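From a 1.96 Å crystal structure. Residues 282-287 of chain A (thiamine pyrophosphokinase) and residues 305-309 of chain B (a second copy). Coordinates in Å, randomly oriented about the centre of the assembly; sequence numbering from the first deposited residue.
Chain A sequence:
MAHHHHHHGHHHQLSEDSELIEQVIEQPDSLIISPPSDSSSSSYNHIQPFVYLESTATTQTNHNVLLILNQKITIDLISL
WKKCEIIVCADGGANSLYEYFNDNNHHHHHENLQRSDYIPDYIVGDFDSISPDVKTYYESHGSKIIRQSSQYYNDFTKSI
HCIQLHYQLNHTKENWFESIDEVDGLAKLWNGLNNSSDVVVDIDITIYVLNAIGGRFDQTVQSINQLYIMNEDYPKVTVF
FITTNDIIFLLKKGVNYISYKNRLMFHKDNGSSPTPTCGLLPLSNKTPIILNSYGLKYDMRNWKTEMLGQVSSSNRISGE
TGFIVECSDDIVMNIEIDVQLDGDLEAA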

ATOM      1  N   PRO A 282       5.970  -6.023   8.235  1.00 15.13           N
ATOM      2  CA  PRO A 282       6.452  -5.263   9.393  1.00 14.43           C
ATOM      3  C   PRO A 282       6.433  -3.765   9.098  1.00 15.81           C
ATOM      4  O   PRO A 282       7.469  -3.160   8.821  1.00 16.81           O
ATOM      5  CB  PRO A 282       7.861  -5.809   9.588  1.00 13.86           C
ATOM      6  CG  PRO A 282       8.322  -6.025   8.181  1.00 14.16           C
ATOM      7  CD  PRO A 282       7.096  -6.623   7.490  1.00 15.19           C
ATOM      8  N   LEU A 283       5.245  -3.175   9.169  1.00 17.58           N
ATOM      9  CA  LEU A 283       5.070  -1.760   8.873  1.00 18.26           C
ATOM     10  C   LEU A 283       5.044  -0.812  10.075  1.00 20.85           C
ATOM     11  O   LEU A 283       4.737   0.369   9.918  1.00 25.73           O
ATOM     12  CB  LEU A 283       3.795  -1.586   8.041  1.00 16.04           C
ATOM     13  CG  LEU A 283       3.881  -2.273   6.671  1.00 16.93           C
ATOM     14  CD1 LEU A 283       2.517  -2.354   6.004  1.00 17.39           C
ATOM     15  CD2 LEU A 283       4.865  -1.505   5.804  1.00 17.91           C
ATOM     16  N   SER A 284       5.370  -1.307  11.265  1.00 20.81           N
ATOM     17  CA  SER A 284       5.365  -0.452  12.455  1.00 22.53           C
ATOM     18  C   SER A 284       6.754   0.094  12.787  1.00 24.63           C
ATOM     19  O   SER A 284       7.723  -0.180  12.089  1.00 25.86           O
ATOM     20  CB  SER A 284       4.844  -1.226  13.665  1.00 21.25           C
ATOM     21  OG  SER A 284       5.829  -2.123  14.142  1.00 22.49           O
ATOM     22  N   ASN A 285       6.836   0.856  13.876  1.00 27.61           N
ATOM     23  CA  ASN A 285       8.091   1.450  14.317  1.00 33.25           C
ATOM     24  C   ASN A 285       8.829   0.524  15.283  1.00 35.35           C
ATOM     25  O   ASN A 285       9.781   0.932  15.948  1.00 37.42           O
ATOM     26  CB  ASN A 285       7.819   2.805  14.986  1.00 33.80           C
ATOM     27  CG  ASN A 285       7.107   2.668  16.319  1.00 36.31           C
ATOM     28  OD1 ASN A 285       6.413   1.683  16.568  1.00 37.29           O
ATOM     29  ND2 ASN A 285       7.264   3.670  17.177  1.00 38.06           N
ATOM     30  N   LYS A 286       8.372  -0.721  15.366  1.00 36.44           N
ATOM     31  CA  LYS A 286       8.999  -1.714  16.230  1.00 36.84           C
ATOM     32  C   LYS A 286       9.686  -2.732  15.327  1.00 36.77           C
ATOM     33  O   LYS A 286       9.028  -3.578  14.718  1.00 36.25           O
ATOM     34  CB  LYS A 286       7.945  -2.406  17.097  1.00 37.35           C
ATOM     35  CG  LYS A 286       7.226  -1.475  18.065  1.00 39.97           C
ATOM     36  CD  LYS A 286       8.193  -0.862  19.069  1.00 41.80           C
ATOM     37  CE  LYS A 286       7.472   0.012  20.086  1.00 43.33           C
ATOM     38  NZ  LYS A 286       6.797   1.180  19.455  1.00 44.40           N
ATOM     39  N   THR A 287      11.009  -2.643  15.239  1.00 36.75           N
ATOM     40  CA  THR A 287      11.773  -3.546  14.384  1.00 37.24           C
ATOM     41  C   THR A 287      13.078  -3.990  15.042  1.00 35.67           C
ATOM     42  O   THR A 287      13.687  -3.239  15.802  1.00 37.63           O
ATOM     43  CB  THR A 287      12.124  -2.861  13.052  1.00 37.54           C
ATOM     44  OG1 THR A 287      13.225  -1.966  13.252  1.00 41.11           O
ATOM     45  CG2 THR A 287      10.939  -2.052  12.550  1.00 39.96           C
TER
ATOM     46  N   THR B 305       8.245  12.014  12.434  1.00 16.93           N
ATOM     47  CA  THR B 305       7.265  11.113  11.846  1.00 15.31           C
ATOM     48  C   THR B 305       7.667   9.638  11.944  1.00 15.97           C
ATOM     49  O   THR B 305       8.842   9.289  11.813  1.00 16.37           O
ATOM     50  CB  THR B 305       7.021  11.459  10.358  1.00 13.25           C
ATOM     51  OG1 THR B 305       5.958  10.645   9.847  1.00 13.71           O
ATOM     52  CG2 THR B 305       8.277  11.218   9.537  1.00 16.23           C
ATOM     53  N   GLU B 306       6.680   8.777  12.163  1.00 16.55           N
ATOM     54  CA  GLU B 306       6.930   7.343  12.260  1.00 18.44           C
ATOM     55  C   GLU B 306       5.610   6.596  12.298  1.00 16.46           C
ATOM     56  O   GLU B 306       4.586   7.168  12.659  1.00 16.33           O
ATOM     57  CB  GLU B 306       7.726   7.021  13.532  1.00 19.61           C
ATOM     58  CG  GLU B 306       6.930   7.136  14.831  1.00 24.19           C
ATOM     59  CD  GLU B 306       7.799   6.911  16.069  1.00 30.05           C
ATOM     60  OE1 GLU B 306       8.618   5.968  16.068  1.00 33.58           O
ATOM     61  OE2 GLU B 306       7.657   7.673  17.043  1.00 32.79           O
ATOM     62  N   MET B 307       5.629   5.325  11.910  1.00 16.94           N
ATOM     63  CA  MET B 307       4.419   4.518  11.959  1.00 17.93           C
ATOM     64  C   MET B 307       4.153   4.344  13.448  1.00 20.06           C
ATOM     65  O   MET B 307       5.094   4.295  14.240  1.00 19.89           O
ATOM     66  CB  MET B 307       4.637   3.171  11.270  1.00 16.92           C
ATOM     67  CG  MET B 307       4.800   3.279   9.762  1.00 13.82           C
ATOM     68  SD  MET B 307       3.404   4.123   8.948  1.00 18.36           S
ATOM     69  CE  MET B 307       2.221   2.782   8.793  1.00 18.87           C
ATOM     70  N   LEU B 308       2.879   4.265  13.814  1.00 22.05           N
ATOM     71  CA  LEU B 308       2.455   4.172  15.211  1.00 24.37           C
ATOM     72  C   LEU B 308       2.602   5.548  15.840  1.00 23.45           C
ATOM     73  O   LEU B 308       2.588   5.694  17.059  1.00 24.84           O
ATOM     74  CB  LEU B 308       3.278   3.156  16.011  1.00 25.07           C
ATOM     75  CG  LEU B 308       2.646   1.768  16.014  1.00 26.99           C
ATOM     76  CD1 LEU B 308       2.975   1.107  14.698  1.00 27.47           C
ATOM     77  CD2 LEU B 308       3.150   0.933  17.184  1.00 25.42           C
ATOM     78  N   GLY B 309       2.745   6.553  14.987  1.00 22.48           N
ATOM     79  CA  GLY B 309       2.880   7.922  15.447  1.00 20.99           C
ATOM     80  C   GLY B 309       2.221   8.839  14.435  1.00 19.81           C
ATOM     81  O   GLY B 309       1.217   8.473  13.827  1.00 19.86           O
TER

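This is a small contact between loops of two copies of thiamine pyrophosphokinase, held by one side-chain hydrogen bond and close packing around Met B307 and Leu B308. The two stretches together bury 287 Å². The chain A stretch is loop throughout, and the chain B segment makes a type II beta turn from Glu B306 to Gly B309. The nearest CA atoms are those of Ser A284 and Met B307, 5.1 Å apart.

Asn A285 is the centre of the contact on chain A. It has the largest covered area of any residue here, 71 Å², and its CA-to-CB bond points toward chain B. With chi1 at 69° (p), its amide reaches Glu B306. Asn A285 ND2 donates to Glu B306 OE1 at 2.9 Å, with an N-H...acceptor angle of 165°. The bond is short and nearly straight. An amide nitrogen suits a carboxylate oxygen, because one can only donate and the other readily accepts. Glu B306 also points its CA-to-CB bond toward chain A, and its chi2 is extended (t), which carries the carboxylate out to the amide. OE1 is also hydrogen-bonded elsewhere in the structure.

The other end of the same amide is used within chain A. Lys A286 NZ donates to Asn A285 OD1 at 3.0 Å. The lysine bends back to do this, with chi1, chi2 and chi4 all m and chi3 t. Its CA-to-CB bond points sideways, but its end comes nearer to chain B: Lys A286 NZ lies 4.3 Å from Leu B308 CD2. The residue is exposed and only 12 Å² of it is covered. A second internal bond runs from Lys A286 N to Ser A284 OG at 3.2 Å. It ties the serine side chain, with chi1 p, to the backbone two residues on.

The rest of the contact is packing. Leu B308 has phi/psi of 75/15, a positive phi that belongs to the third position of a type II turn. Its CA-to-CB bond points toward chain A, and 58 Å² of the residue is covered. Leu B308 CD1 lies 3.2 Å from Ser A284 CB, a tight contact, and Leu B308 CD2 lies 3.4 Å from Asn A285 OD1. The branched end thus spans two neighbouring residues.

Met B307 is buried, and its CA-to-CB bond points toward chain A. Met B307 CG approaches Leu A283 O to 2.9 Å, a tight contact, and Met B307 CB lies 3.9 Å from Ser A284 CA. All three chi angles are m, so the flexible chain is folded. An unbranched, apolar side chain with several rotatable bonds can fold in this way into a buried site. Its backbone takes part too, with Met B307 O 3.2 Å from Asn A285 CB.

The fit has a polar cost. Leu A283 O and Asn A285 N are buried by the contact and have no partner anywhere in the model. Pro A282, Thr A287, Thr B305 and Gly B309 make no contact across the stretches.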